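Local structure of hypothetical glycoside hydrolase (Parabacteroides distasonis, 3TAW) at residues 206-211 and 231-236; 241-246 and 265-270; 180-185 and 198-203; 247-252 and 322-327. The protein is of unknown function but belongs to a clan of carbohydrate-active proteins built on a five-bladed beta-propeller. All coordinates share one frame; numbering follows the deposited sequence. Where two conformers were deposited one is given.

Interaction 1 (206-211 and 231-236)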
loop_
_atom_site.group_PDB
_atom_site.type_symbol
_atom_site.label_atom_id
_atom_site.label_comp_id
_atom_site.label_asym_id
_atom_site.label_seq_id
_atom_site.Cartn_x
_atom_site.Cartn_y
_atom_site.Cartn_z
ATOM N N LYS A 206 9.494 -6.269 6.749
ATOM C CA LYS A 206 10.145 -6.753 7.963
ATOM C C LYS A 206 10.722 -5.624 8.833
ATOM O O LYS A 206 10.929 -5.818 10.018
ATOM C CB LYS A 206 11.267 -7.720 7.605
ATOM C CG LYS A 206 10.804 -8.984 6.895
ATOM C CD LYS A 206 11.994 -9.860 6.488
ATOM C CE LYS A 206 11.631 -11.336 6.311
ATOM N NZ LYS A 206 10.252 -11.584 5.781
ATOM N N ASN A 207 11.056 -4.500 8.195
ATOM C CA ASN A 207 11.450 -3.256 8.839
ATOM C C ASN A 207 10.972 -2.130 7.931
ATOM O O ASN A 207 10.614 -2.379 6.785
ATOM C CB ASN A 207 12.983 -3.152 8.963
ATOM C CG ASN A 207 13.589 -4.298 9.727
ATOM O OD1 ASN A 207 13.658 -4.255 10.953
ATOM N ND2 ASN A 207 14.053 -5.335 9.007
ATOM N N VAL A 208 10.999 -0.900 8.435
ATOM C CA VAL A 208 10.789 0.276 7.610
ATOM C C VAL A 208 12.163 0.777 7.118
ATOM O O VAL A 208 13.025 1.227 7.901
ATOM C CB VAL A 208 10.020 1.362 8.374
ATOM C CG1 VAL A 208 9.926 2.644 7.539
ATOM C CG2 VAL A 208 8.622 0.840 8.739
ATOM N N TYR A 209 12.364 0.649 5.816
ATOM C CA TYR A 209 13.554 1.094 5.117
ATOM C C TYR A 209 13.208 2.382 4.359
ATOM O O TYR A 209 12.080 2.880 4.440
ATOM C CB TYR A 209 13.970 0.021 4.086
ATOM C CG TYR A 209 14.161 -1.375 4.633
ATOM C CD1 TYR A 209 15.273 -1.702 5.391
ATOM C CD2 TYR A 209 13.241 -2.388 4.371
ATOM C CE1 TYR A 209 15.457 -2.993 5.872
ATOM C CE2 TYR A 209 13.429 -3.684 4.850
ATOM C CZ TYR A 209 14.525 -3.980 5.599
ATOM O OH TYR A 209 14.736 -5.274 6.079
ATOM N N ALA A 210 14.160 2.923 3.599
ATOM C CA ALA A 210 13.850 4.069 2.753
ATOM C C ALA A 210 14.648 4.054 1.459
ATOM O O ALA A 210 15.551 3.235 1.309
ATOM C CB ALA A 210 14.081 5.384 3.514
ATOM N N ALA A 211 14.284 4.947 0.535
ATOM C CA ALA A 211 15.006 5.089 -0.716
ATOM C C ALA A 211 14.773 6.455 -1.292
ATOM O O ALA A 211 13.751 7.089 -1.027
ATOM C CB ALA A 211 14.572 4.015 -1.720
ATOM N N LYS A 231 17.805 0.461 8.586
ATOM C CA LYS A 231 16.513 0.269 9.234
ATOM C C LYS A 231 16.099 1.532 9.967
ATOM O O LYS A 231 16.664 1.858 11.003
ATOM C CB LYS A 231 16.589 -0.911 10.206
ATOM C CG LYS A 231 16.800 -2.261 9.520
ATOM C CD LYS A 231 17.120 -3.332 10.568
ATOM C CE LYS A 231 17.733 -4.569 9.947
ATOM N NZ LYS A 231 18.160 -5.533 11.013
ATOM N N LEU A 232 15.116 2.259 9.437
ATOM C CA LEU A 232 14.625 3.476 10.108
ATOM C C LEU A 232 13.886 3.159 11.406
ATOM O O LEU A 232 14.020 3.869 12.421
ATOM C CB LEU A 232 13.703 4.263 9.159
ATOM C CG LEU A 232 14.426 5.161 8.148
ATOM C CD1 LEU A 232 15.362 4.414 7.230
ATOM C CD2 LEU A 232 13.379 5.954 7.320
ATOM N N PHE A 233 13.095 2.092 11.373
ATOM C CA PHE A 233 12.608 1.468 12.585
ATOM C C PHE A 233 12.213 0.028 12.291
ATOM O O PHE A 233 12.287 -0.431 11.135
ATOM C CB PHE A 233 11.520 2.273 13.327
ATOM C CG PHE A 233 10.164 2.369 12.641
ATOM C CD1 PHE A 233 9.184 1.391 12.817
ATOM C CD2 PHE A 233 9.826 3.498 11.902
ATOM C CE1 PHE A 233 7.926 1.528 12.250
ATOM C CE2 PHE A 233 8.561 3.623 11.317
ATOM C CZ PHE A 233 7.615 2.647 11.485
ATOM N N SER A 234 11.910 -0.698 13.360
ATOM C CA SER A 234 11.782 -2.140 13.283
ATOM C C SER A 234 10.672 -2.620 14.211
ATOM O O SER A 234 10.222 -1.884 15.109
ATOM C CB SER A 234 13.095 -2.796 13.725
ATOM O OG SER A 234 14.200 -2.400 12.942
ATOM N N PRO A 235 10.247 -3.872 14.026
ATOM C CA PRO A 235 9.331 -4.469 14.975
ATOM C C PRO A 235 9.886 -4.446 16.393
ATOM O O PRO A 235 11.085 -4.495 16.581
ATOM C CB PRO A 235 9.183 -5.900 14.464
ATOM C CG PRO A 235 9.494 -5.795 12.988
ATOM C CD PRO A 235 10.587 -4.800 12.928
ATOM N N ARG A 236 9.001 -4.329 17.362
ATOM C CA ARG A 236 9.403 -4.072 18.738
ATOM C C ARG A 236 8.629 -4.909 19.743
ATOM O O ARG A 236 7.403 -5.046 19.668
ATOM C CB ARG A 236 9.261 -2.592 19.052
ATOM C CG ARG A 236 7.927 -2.052 18.763
ATOM C CD ARG A 236 7.749 -0.598 19.079
ATOM N NE ARG A 236 6.397 -0.231 18.667
ATOM C CZ ARG A 236 5.771 0.914 18.939
ATOM N NH1 ARG A 236 6.364 1.895 19.640
ATOM N NH2 ARG A 236 4.536 1.076 18.478
#
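Leu232 and Phe233 both lie opposite Val208, forming a classic beta bulge where the loop between strands 220-221 and 244-254 runs beside strand 209-213 and the residues leading to it, in what is probably a propeller fold. Two backbone bonds hold Val208. Its N donates to Phe233 O (3.0 Å), and its O receives Leu232 N at 2.8 Å, nearly along the C=O axis, although the bond is bent at the hydrogen.

Asn207 can be followed from the root outward. Its CB lies 3.6 Å from Phe233 O and also rests against one face of the Tyr209 ring, towards the rim. CG stands beside the backbone N, anti to the carbonyl carbon (chi1 -58°), which carries the amide across the extended chain of Lys231; CG and Lys231 CD are 3.8 Å apart. At the tip the amide splits its duties. OD1 accepts from Ser234 OG at 2.8 Å, the donor tilted out of the carbonyl plane, while ND2 donates to Tyr209 OH at 3.0 Å. With a partner at each end, the amide's rotation is fixed. Lys231 in turn runs side by side with Tyr209.

Much of the apolar contact comes from Phe233, while Leu232 CD2 packs on Ala210 CB. The CB of Phe233 points away from 206-211, but with CG between the backbone N and the carbonyl carbon (chi1 69°) the ring turns back to Val208. Elsewhere this ring meets Tyr262 edge-to-face. Against Val208 it offers a face, and CG2 makes a CH-pi contact 3.7 Å from the ring centroid, 23° off the normal.

Interaction 2 (241-246 and 265-270)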
loop_
_atom_site.group_PDB
_atom_site.type_symbol
_atom_site.label_atom_id
_atom_site.label_comp_id
_atom_site.label_asym_id
_atom_site.label_seq_id
_atom_site.Cartn_x
_atom_site.Cartn_y
_atom_site.Cartn_z
ATOM N N ASP A 241 3.007 -3.934 16.804
ATOM C CA ASP A 241 3.929 -4.092 15.686
ATOM C C ASP A 241 5.229 -4.756 16.127
ATOM O O ASP A 241 6.285 -4.153 16.097
ATOM C CB ASP A 241 4.179 -2.746 14.991
ATOM C CG ASP A 241 4.725 -1.658 15.926
ATOM O OD1 ASP A 241 4.587 -1.743 17.184
ATOM O OD2 ASP A 241 5.274 -0.659 15.374
ATOM N N SER A 242 5.110 -6.033 16.478
ATOM C CA SER A 242 6.156 -6.808 17.127
ATOM C C SER A 242 6.750 -7.892 16.234
ATOM O O SER A 242 7.802 -8.458 16.573
ATOM C CB SER A 242 5.605 -7.416 18.432
ATOM O OG SER A 242 4.259 -7.901 18.284
ATOM N N GLN A 243 6.098 -8.200 15.108
ATOM C CA GLN A 243 6.679 -9.105 14.117
ATOM C C GLN A 243 7.003 -8.441 12.792
ATOM O O GLN A 243 8.011 -8.778 12.165
ATOM C CB GLN A 243 5.789 -10.331 13.875
ATOM C CG GLN A 243 6.499 -11.394 13.033
ATOM C CD GLN A 243 5.659 -12.644 12.818
ATOM O OE1 GLN A 243 5.337 -13.002 11.681
ATOM N NE2 GLN A 243 5.309 -13.309 13.897
ATOM N N LEU A 244 6.128 -7.538 12.349
ATOM C CA LEU A 244 6.334 -6.800 11.088
ATOM C C LEU A 244 5.962 -5.343 11.265
ATOM O O LEU A 244 5.103 -5.009 12.082
ATOM C CB LEU A 244 5.504 -7.384 9.930
ATOM C CG LEU A 244 5.691 -8.857 9.560
ATOM C CD1 LEU A 244 4.585 -9.279 8.569
ATOM C CD2 LEU A 244 7.101 -9.152 9.027
ATOM N N THR A 245 6.635 -4.495 10.486
ATOM C CA THR A 245 6.308 -3.060 10.344
ATOM C C THR A 245 6.264 -2.739 8.840
ATOM O O THR A 245 7.291 -2.431 8.215
ATOM C CB THR A 245 7.341 -2.149 11.023
ATOM O OG1 THR A 245 8.650 -2.473 10.542
ATOM C CG2 THR A 245 7.304 -2.317 12.546
ATOM N N GLU A 246 5.077 -2.862 8.257
ATOM C CA GLU A 246 4.931 -2.856 6.803
ATOM C C GLU A 246 4.262 -1.563 6.332
ATOM O O GLU A 246 3.115 -1.244 6.716
ATOM C CB GLU A 246 4.140 -4.081 6.330
ATOM C CG GLU A 246 4.015 -4.183 4.832
ATOM C CD GLU A 246 3.621 -5.561 4.349
ATOM O OE1 GLU A 246 3.084 -6.342 5.171
ATOM O OE2 GLU A 246 3.878 -5.861 3.159
ATOM N N LYS A 265 2.245 -6.322 12.437
ATOM C CA LYS A 265 1.803 -7.677 12.726
ATOM C C LYS A 265 2.191 -8.017 14.173
ATOM O O LYS A 265 3.346 -7.842 14.559
ATOM C CB LYS A 265 2.437 -8.683 11.782
ATOM C CG LYS A 265 1.971 -10.126 12.062
ATOM C CD LYS A 265 2.506 -11.128 11.036
ATOM C CE LYS A 265 2.203 -12.561 11.440
ATOM N NZ LYS A 265 2.740 -13.554 10.415
ATOM N N ASN A 266 1.228 -8.532 14.936
ATOM C CA ASN A 266 1.418 -8.844 16.360
ATOM C C ASN A 266 2.054 -10.213 16.590
ATOM O O ASN A 266 1.550 -11.244 16.165
ATOM C CB ASN A 266 0.070 -8.733 17.083
ATOM C CG ASN A 266 0.189 -8.581 18.592
ATOM O OD1 ASN A 266 1.183 -8.073 19.114
ATOM N ND2 ASN A 266 -0.862 -8.992 19.303
ATOM N N GLU A 267 3.190 -10.222 17.258
ATOM C CA GLU A 267 3.810 -11.476 17.673
ATOM C C GLU A 267 2.869 -12.182 18.652
ATOM O O GLU A 267 2.315 -11.542 19.554
ATOM C CB GLU A 267 5.171 -11.178 18.329
ATOM C CG GLU A 267 6.024 -12.408 18.620
ATOM C CD GLU A 267 6.440 -13.188 17.388
ATOM O OE1 GLU A 267 6.708 -12.598 16.339
ATOM O OE2 GLU A 267 6.552 -14.421 17.471
ATOM N N PRO A 268 2.672 -13.501 18.489
ATOM C CA PRO A 268 1.889 -14.190 19.514
ATOM C C PRO A 268 2.575 -14.147 20.889
ATOM O O PRO A 268 3.809 -14.155 20.960
ATOM C CB PRO A 268 1.840 -15.642 19.019
ATOM C CG PRO A 268 2.121 -15.577 17.549
ATOM C CD PRO A 268 3.066 -14.404 17.391
ATOM N N GLY A 269 1.776 -14.098 21.949
ATOM C CA GLY A 269 2.288 -14.324 23.299
ATOM C C GLY A 269 2.901 -13.078 23.887
ATOM O O GLY A 269 2.629 -11.964 23.444
ATOM N N GLU A 270 3.751 -13.267 24.890
ATOM C CA GLU A 270 4.130 -12.152 25.749
ATOM C C GLU A 270 5.052 -11.140 25.100
ATOM O O GLU A 270 5.169 -10.015 25.586
ATOM C CB GLU A 270 4.726 -12.662 27.073
ATOM C CG GLU A 270 3.691 -13.344 27.962
ATOM C CD GLU A 270 2.452 -12.475 28.216
ATOM O OE1 GLU A 270 2.603 -11.237 28.336
ATOM O OE2 GLU A 270 1.328 -13.031 28.284
#
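Lys265 O is gripped by two successive backbone amides, Gln243 N at 2.8 Å and Ser242 N at 3.2 Å. The first comes in almost straight on the carbonyl; the second is tilted from its plane and makes a more bent bond. This double use marks a classic beta bulge, Gln243 and Leu244 both facing Lys265, and the pairing is completed by Lys265 N donating to Leu244 O.

Around the bulge the side chains build a polar relay. Gln243 is fully extended, with CG anti to the backbone N (chi1 -170°), and runs alongside the equally extended Lys265, both pointing the same way. Its OE1 takes a bond from Lys265 NZ at 2.9 Å, the ammonium sitting above the carbonyl plane. The other half of the same amide serves Glu267, whose chain crosses that of Gln243 at about a right angle. NE2 reaches Glu267 OE1 at 2.9 Å with the acceptor near the amide plane, yet the carboxylate is met from above its own plane. A neutral amide thus links lysine to glutamate and would probably pass some polarisation between them. Closer to the backbone, Ser242 OG accepts a nearly straight bond from Glu267 N (2.8 Å) and is also bonded to Tyr239 O.

Leu244 CD1 packs on the aliphatic Lys265 CD at 3.7 Å, and Tyr281 of the adjacent strand 281-288 touches both residues. Asn266 turns its ND2 to Asp273 O, while Asp241 pairs with Arg236, Arg299 and Tyr262 OH. The contact lies where strand 244-254 begins and strand 257-265 ends, with strand 281-288 next in the sheet.

Interaction 3 (180-185 and 198-203)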
loop_
_atom_site.group_PDB
_atom_site.type_symbol
_atom_site.label_atom_id
_atom_site.label_comp_id
_atom_site.label_asym_id
_atom_site.label_seq_id
_atom_site.Cartn_x
_atom_site.Cartn_y
_atom_site.Cartn_z
ATOM N N SER A 180 5.793 3.553 0.285
ATOM C CA SER A 180 5.032 4.761 0.608
ATOM C C SER A 180 5.836 5.982 0.189
ATOM O O SER A 180 6.744 6.419 0.913
ATOM C CB SER A 180 4.793 4.806 2.124
ATOM O OG SER A 180 4.082 3.651 2.527
ATOM N N LEU A 181 5.515 6.524 -0.984
ATOM C CA LEU A 181 6.136 7.749 -1.462
ATOM C C LEU A 181 5.713 8.930 -0.587
ATOM O O LEU A 181 4.582 9.003 -0.096
ATOM C CB LEU A 181 5.712 8.054 -2.901
ATOM C CG LEU A 181 6.580 7.469 -3.993
ATOM C CD1 LEU A 181 6.548 5.971 -3.946
ATOM C CD2 LEU A 181 6.043 8.015 -5.335
ATOM N N VAL A 182 6.616 9.871 -0.424
ATOM C CA VAL A 182 6.280 11.097 0.291
ATOM C C VAL A 182 5.464 12.039 -0.612
ATOM O O VAL A 182 5.847 12.327 -1.744
ATOM C CB VAL A 182 7.523 11.779 0.865
ATOM C CG1 VAL A 182 7.162 13.148 1.440
ATOM C CG2 VAL A 182 8.143 10.899 1.977
ATOM N N THR A 183 4.335 12.487 -0.058
ATOM C CA THR A 183 3.400 13.405 -0.689
ATOM C C THR A 183 3.163 14.564 0.278
ATOM O O THR A 183 3.517 14.491 1.457
ATOM C CB THR A 183 2.029 12.741 -0.973
ATOM O OG1 THR A 183 1.356 12.456 0.268
ATOM C CG2 THR A 183 2.189 11.465 -1.821
ATOM N N THR A 184 2.512 15.607 -0.220
ATOM C CA THR A 184 2.014 16.670 0.630
ATOM C C THR A 184 0.736 17.229 0.024
ATOM O O THR A 184 0.420 16.885 -1.102
ATOM C CB THR A 184 3.064 17.782 0.817
ATOM O OG1 THR A 184 2.740 18.571 1.975
ATOM C CG2 THR A 184 3.171 18.667 -0.422
ATOM N N LEU A 185 0.009 18.056 0.781
ATOM C CA LEU A 185 -1.164 18.721 0.242
ATOM C C LEU A 185 -0.836 20.163 -0.055
ATOM O O LEU A 185 -0.308 20.893 0.800
ATOM C CB LEU A 185 -2.365 18.591 1.182
ATOM C CG LEU A 185 -3.152 17.309 0.899
ATOM C CD1 LEU A 185 -2.395 16.089 1.377
ATOM C CD2 LEU A 185 -4.588 17.350 1.457
ATOM N N LYS A 198 15.145 15.557 -3.456
ATOM C CA LYS A 198 15.006 14.210 -3.999
ATOM C C LYS A 198 13.618 13.666 -3.711
ATOM O O LYS A 198 13.020 13.998 -2.701
ATOM C CB LYS A 198 16.027 13.243 -3.380
ATOM C CG LYS A 198 17.487 13.588 -3.741
ATOM C CD LYS A 198 18.315 12.328 -3.978
ATOM C CE LYS A 198 19.672 12.638 -4.633
ATOM N NZ LYS A 198 20.010 11.637 -5.723
ATOM N N TYR A 199 13.138 12.806 -4.593
ATOM C CA TYR A 199 11.931 12.046 -4.283
ATOM C C TYR A 199 12.306 11.065 -3.189
ATOM O O TYR A 199 13.450 10.609 -3.119
ATOM C CB TYR A 199 11.412 11.333 -5.511
ATOM C CG TYR A 199 11.000 12.308 -6.580
ATOM C CD1 TYR A 199 9.875 13.096 -6.418
ATOM C CD2 TYR A 199 11.748 12.465 -7.737
ATOM C CE1 TYR A 199 9.484 13.996 -7.379
ATOM C CE2 TYR A 199 11.360 13.389 -8.714
ATOM C CZ TYR A 199 10.223 14.144 -8.519
ATOM O OH TYR A 199 9.798 15.062 -9.475
ATOM N N PHE A 200 11.350 10.737 -2.334
ATOM C CA PHE A 200 11.644 9.926 -1.157
ATOM C C PHE A 200 10.528 8.930 -0.915
ATOM O O PHE A 200 9.367 9.253 -1.083
ATOM C CB PHE A 200 11.795 10.827 0.086
ATOM C CG PHE A 200 12.485 10.162 1.255
ATOM C CD1 PHE A 200 11.769 9.419 2.163
ATOM C CD2 PHE A 200 13.853 10.309 1.457
ATOM C CE1 PHE A 200 12.395 8.801 3.245
ATOM C CE2 PHE A 200 14.481 9.684 2.531
ATOM C CZ PHE A 200 13.757 8.942 3.421
HETATM N N MSE A 201 10.884 7.713 -0.515
HETATM C CA MSE A 201 9.871 6.790 -0.041
HETATM C C MSE A 201 10.360 5.990 1.151
HETATM O O MSE A 201 11.568 5.795 1.348
HETATM C CB MSE A 201 9.385 5.863 -1.164
HETATM C CG MSE A 201 10.440 4.959 -1.716
HETATM SE SE MSE A 201 9.787 3.892 -3.203
HETATM C CE MSE A 201 11.264 2.648 -3.206
ATOM N N TYR A 202 9.391 5.594 1.972
ATOM C CA TYR A 202 9.573 4.581 3.006
ATOM C C TYR A 202 9.113 3.282 2.369
ATOM O O TYR A 202 8.124 3.271 1.601
ATOM C CB TYR A 202 8.752 4.918 4.269
ATOM C CG TYR A 202 9.131 6.251 4.834
ATOM C CD1 TYR A 202 8.506 7.417 4.396
ATOM C CD2 TYR A 202 10.136 6.366 5.785
ATOM C CE1 TYR A 202 8.876 8.661 4.890
ATOM C CE2 TYR A 202 10.526 7.619 6.278
ATOM C CZ TYR A 202 9.895 8.757 5.823
ATOM O OH TYR A 202 10.241 10.007 6.287
ATOM N N TRP A 203 9.817 2.190 2.617
ATOM C CA TRP A 203 9.369 0.915 2.064
ATOM C C TRP A 203 9.749 -0.234 2.983
ATOM O O TRP A 203 10.630 -0.105 3.841
ATOM C CB TRP A 203 9.920 0.723 0.632
ATOM C CG TRP A 203 11.399 0.501 0.619
ATOM C CD1 TRP A 203 12.374 1.451 0.657
ATOM C CD2 TRP A 203 12.059 -0.761 0.655
ATOM N NE1 TRP A 203 13.605 0.860 0.674
ATOM C CE2 TRP A 203 13.443 -0.507 0.673
ATOM C CE3 TRP A 203 11.613 -2.081 0.653
ATOM C CZ2 TRP A 203 14.393 -1.528 0.708
ATOM C CZ3 TRP A 203 12.541 -3.094 0.680
ATOM C CH2 TRP A 203 13.930 -2.816 0.723
HETATM O O HOH W 1 8.789 11.984 -2.759
#
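Antiparallel neighbours in one sheet, probably a propeller blade, strands 179-186 and 199-203 meet here and then part. Ser180 and Tyr202 are a hydrogen-bonded pair: Ser180 N donates to Tyr202 O at 2.7 Å, almost straight, and Tyr202 N returns to Ser180 O at 3.0 Å. Leu181 and Met201, carried as selenomethionine, form the following non-hydrogen-bonded pair, and Val182 N then donates to Phe200 O (2.9 Å).

Beyond that point the strands diverge. A water fills the next position, accepting from Phe200 N at 2.9 Å and lying 3.1 Å from Val182 O.

Val182 carries most of the side-chain packing. Its CG2, beside the backbone N and anti to the carbonyl carbon, touches two rings obliquely, 3.7 Å from Tyr202 CE1 and 3.9 Å from Phe200 CD1. Phe200 CE1 in turn sits over one face of the Tyr202 ring, towards its rim. The Tyr202 ring also stacks with Phe288, and its hydroxyl bonds to Pro293 O; Ser180 OG turns to Pro249 O, in the break of strand 244-254.

With 135° between the strand directions, this is a twisted antiparallel pair, consistent with a blade of the family's beta-propeller.

Interaction 4 (247-252 and 322-327). With EDO (1,2-ethanediol), chain I.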
loop_
_atom_site.group_PDB
_atom_site.type_symbol
_atom_site.label_atom_id
_atom_site.label_comp_id
_atom_site.label_asym_id
_atom_site.label_seq_id
_atom_site.Cartn_x
_atom_site.Cartn_y
_atom_site.Cartn_z
ATOM N N CYS A 247 4.973 -0.823 5.489
ATOM C CA CYS A 247 4.500 0.471 5.040
ATOM C C CYS A 247 3.104 0.379 4.411
ATOM O O CYS A 247 2.756 -0.611 3.791
ATOM C CB CYS A 247 5.491 1.078 4.064
ATOM S SG CYS A 247 7.057 1.488 4.827
ATOM N N GLY A 248 2.315 1.432 4.621
ATOM C CA GLY A 248 0.931 1.482 4.191
ATOM C C GLY A 248 0.767 2.392 2.976
ATOM O O GLY A 248 1.493 2.247 1.979
ATOM N N PRO A 249 -0.183 3.337 3.030
ATOM C CA PRO A 249 -0.346 4.244 1.919
ATOM C C PRO A 249 0.819 5.230 1.786
ATOM O O PRO A 249 1.725 5.240 2.630
ATOM C CB PRO A 249 -1.643 4.997 2.272
ATOM C CG PRO A 249 -1.688 4.980 3.744
ATOM C CD PRO A 249 -1.080 3.673 4.165
ATOM N N PRO A 250 0.804 6.069 0.740
ATOM C CA PRO A 250 1.808 7.123 0.679
ATOM C C PRO A 250 1.881 7.987 1.947
ATOM O O PRO A 250 0.850 8.241 2.621
ATOM C CB PRO A 250 1.370 7.955 -0.534
ATOM C CG PRO A 250 0.655 6.956 -1.409
ATOM C CD PRO A 250 -0.100 6.114 -0.423
ATOM N N ALA A 251 3.109 8.377 2.285
ATOM C CA ALA A 251 3.385 9.211 3.437
ATOM C C ALA A 251 2.971 10.647 3.137
ATOM O O ALA A 251 2.915 11.059 1.968
ATOM C CB ALA A 251 4.878 9.160 3.789
ATOM N N ILE A 252 2.713 11.399 4.208
ATOM C CA ILE A 252 2.210 12.768 4.127
ATOM C C ILE A 252 3.104 13.748 4.885
ATOM O O ILE A 252 3.204 13.680 6.115
ATOM C CB ILE A 252 0.774 12.888 4.672
ATOM C CG1 ILE A 252 -0.151 11.911 3.938
ATOM C CG2 ILE A 252 0.265 14.309 4.477
ATOM C CD1 ILE A 252 -1.602 11.944 4.384
ATOM N N VAL A 322 -6.410 -5.288 9.087
ATOM C CA VAL A 322 -6.952 -4.050 8.542
ATOM C C VAL A 322 -5.744 -3.389 7.900
ATOM O O VAL A 322 -5.032 -2.577 8.523
ATOM C CB VAL A 322 -7.691 -3.175 9.598
ATOM C CG1 VAL A 322 -8.994 -3.834 9.986
ATOM C CG2 VAL A 322 -6.842 -2.871 10.851
ATOM N N PHE A 323 -5.510 -3.759 6.631
ATOM C CA PHE A 323 -4.247 -3.500 5.961
ATOM C C PHE A 323 -4.349 -2.194 5.174
ATOM O O PHE A 323 -4.895 -2.148 4.063
ATOM C CB PHE A 323 -3.873 -4.677 5.049
ATOM C CG PHE A 323 -2.431 -4.669 4.630
ATOM C CD1 PHE A 323 -1.436 -5.164 5.472
ATOM C CD2 PHE A 323 -2.066 -4.108 3.413
ATOM C CE1 PHE A 323 -0.103 -5.136 5.082
ATOM C CE2 PHE A 323 -0.735 -4.074 3.014
ATOM C CZ PHE A 323 0.238 -4.583 3.836
ATOM N N VAL A 324 -3.866 -1.122 5.793
ATOM C CA VAL A 324 -4.042 0.220 5.266
ATOM C C VAL A 324 -3.139 0.446 4.083
ATOM O O VAL A 324 -1.967 0.135 4.132
ATOM C CB VAL A 324 -3.882 1.301 6.359
ATOM C CG1 VAL A 324 -5.013 1.142 7.399
ATOM C CG2 VAL A 324 -2.491 1.254 6.986
ATOM N N GLU A 325 -3.699 0.983 2.993
ATOM C CA GLU A 325 -2.926 1.035 1.742
ATOM C C GLU A 325 -3.302 2.125 0.748
ATOM O O GLU A 325 -2.493 2.453 -0.127
ATOM C CB GLU A 325 -3.007 -0.351 1.077
ATOM C CG GLU A 325 -2.089 -0.550 -0.134
ATOM C CD GLU A 325 -1.967 -2.024 -0.555
ATOM O OE1 GLU A 325 -2.207 -2.912 0.286
ATOM O OE2 GLU A 325 -1.645 -2.306 -1.750
ATOM N N GLY A 326 -4.534 2.644 0.838
ATOM C CA GLY A 326 -5.020 3.740 -0.002
ATOM C C GLY A 326 -5.552 4.871 0.882
ATOM O O GLY A 326 -6.213 4.629 1.879
ATOM N N LEU A 327 -5.254 6.114 0.524
ATOM C CA LEU A 327 -5.642 7.266 1.338
ATOM C C LEU A 327 -5.807 8.484 0.446
ATOM O O LEU A 327 -4.874 8.830 -0.289
ATOM C CB LEU A 327 -4.596 7.523 2.421
ATOM C CG LEU A 327 -4.859 8.712 3.345
ATOM C CD1 LEU A 327 -6.217 8.567 4.100
ATOM C CD2 LEU A 327 -3.676 8.885 4.338
HETATM C C1 EDO I . -3.103 9.308 -3.466
HETATM O O1 EDO I . -3.008 10.251 -4.553
HETATM C C2 EDO I . -2.178 9.691 -2.298
HETATM O O2 EDO I . -2.326 8.829 -1.141
#
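Gly248 brings its CA to within 3.2 Å of Val324 O, an approach allowed because Gly248 has no side chain; a CB would clash with that oxygen. Yet the two segments share no conventional hydrogen bond. Pro249 and Pro250 follow directly, and neither has an N-H to offer. The two segments run in broadly the same direction, 34° apart, and lean together without joining into one sheet, consistent with strands of two propeller blades meeting near the centre of the fold.

Pro249 does most of the touching. Its CA makes a weak CA-H...O contact to Glu325 O (3.5 Å), its CD packs on Val324 CG2 at 4.0 Å, and its CB meets Leu327 CB at 3.9 Å, the two side chains crossing at a slant. Leu327 places CG anti to the backbone N (chi1 179°), which sends CD2 towards Ile252; Leu327 CD2 and Ile252 CD1 meet at 3.7 Å, with the side chains at about a right angle. Trp334 of strand 333-340 touches both of them, and Ile252 also touches Phe356 of the magnesium site.

At the far end lies an ethanediol molecule, probably from the crystallisation liquor; its O2 donates to Leu327 O at 2.7 Å. The diol is also bonded to Thr56 OG1. Carbonyls of 247-252 look elsewhere: Gly248 O bonds to Arg122 NE and Ser180 OG.

Proline rings, branched aliphatic tips and one C-H...O contact thus do the joining, which implies that what are probably two blades are held here by shape and burial, while directional bonds lie with other partners.

Interactions 3 and 4 are buried, interaction 4 close to the centre of the chain, whereas interactions 1 and 2 lie further out and are partly exposed. That difference shows in their chemistry: the partly exposed pair combine beta bulges with polar side-chain bonds, the buried pair rely on regular strand pairing or on apolar packing between sheets. Interactions 2 and 4 share strand 244-254, and interaction 3 borders it through Thr183 OG1 bonded to Ala251 O. Strand 199-203 of interaction 3 pairs with strand 209-213 of interaction 1, where Tyr209 N meets Trp203 O. A salt bridge, Arg236 NE to Asp241 OD1, joins interactions 1 and 2.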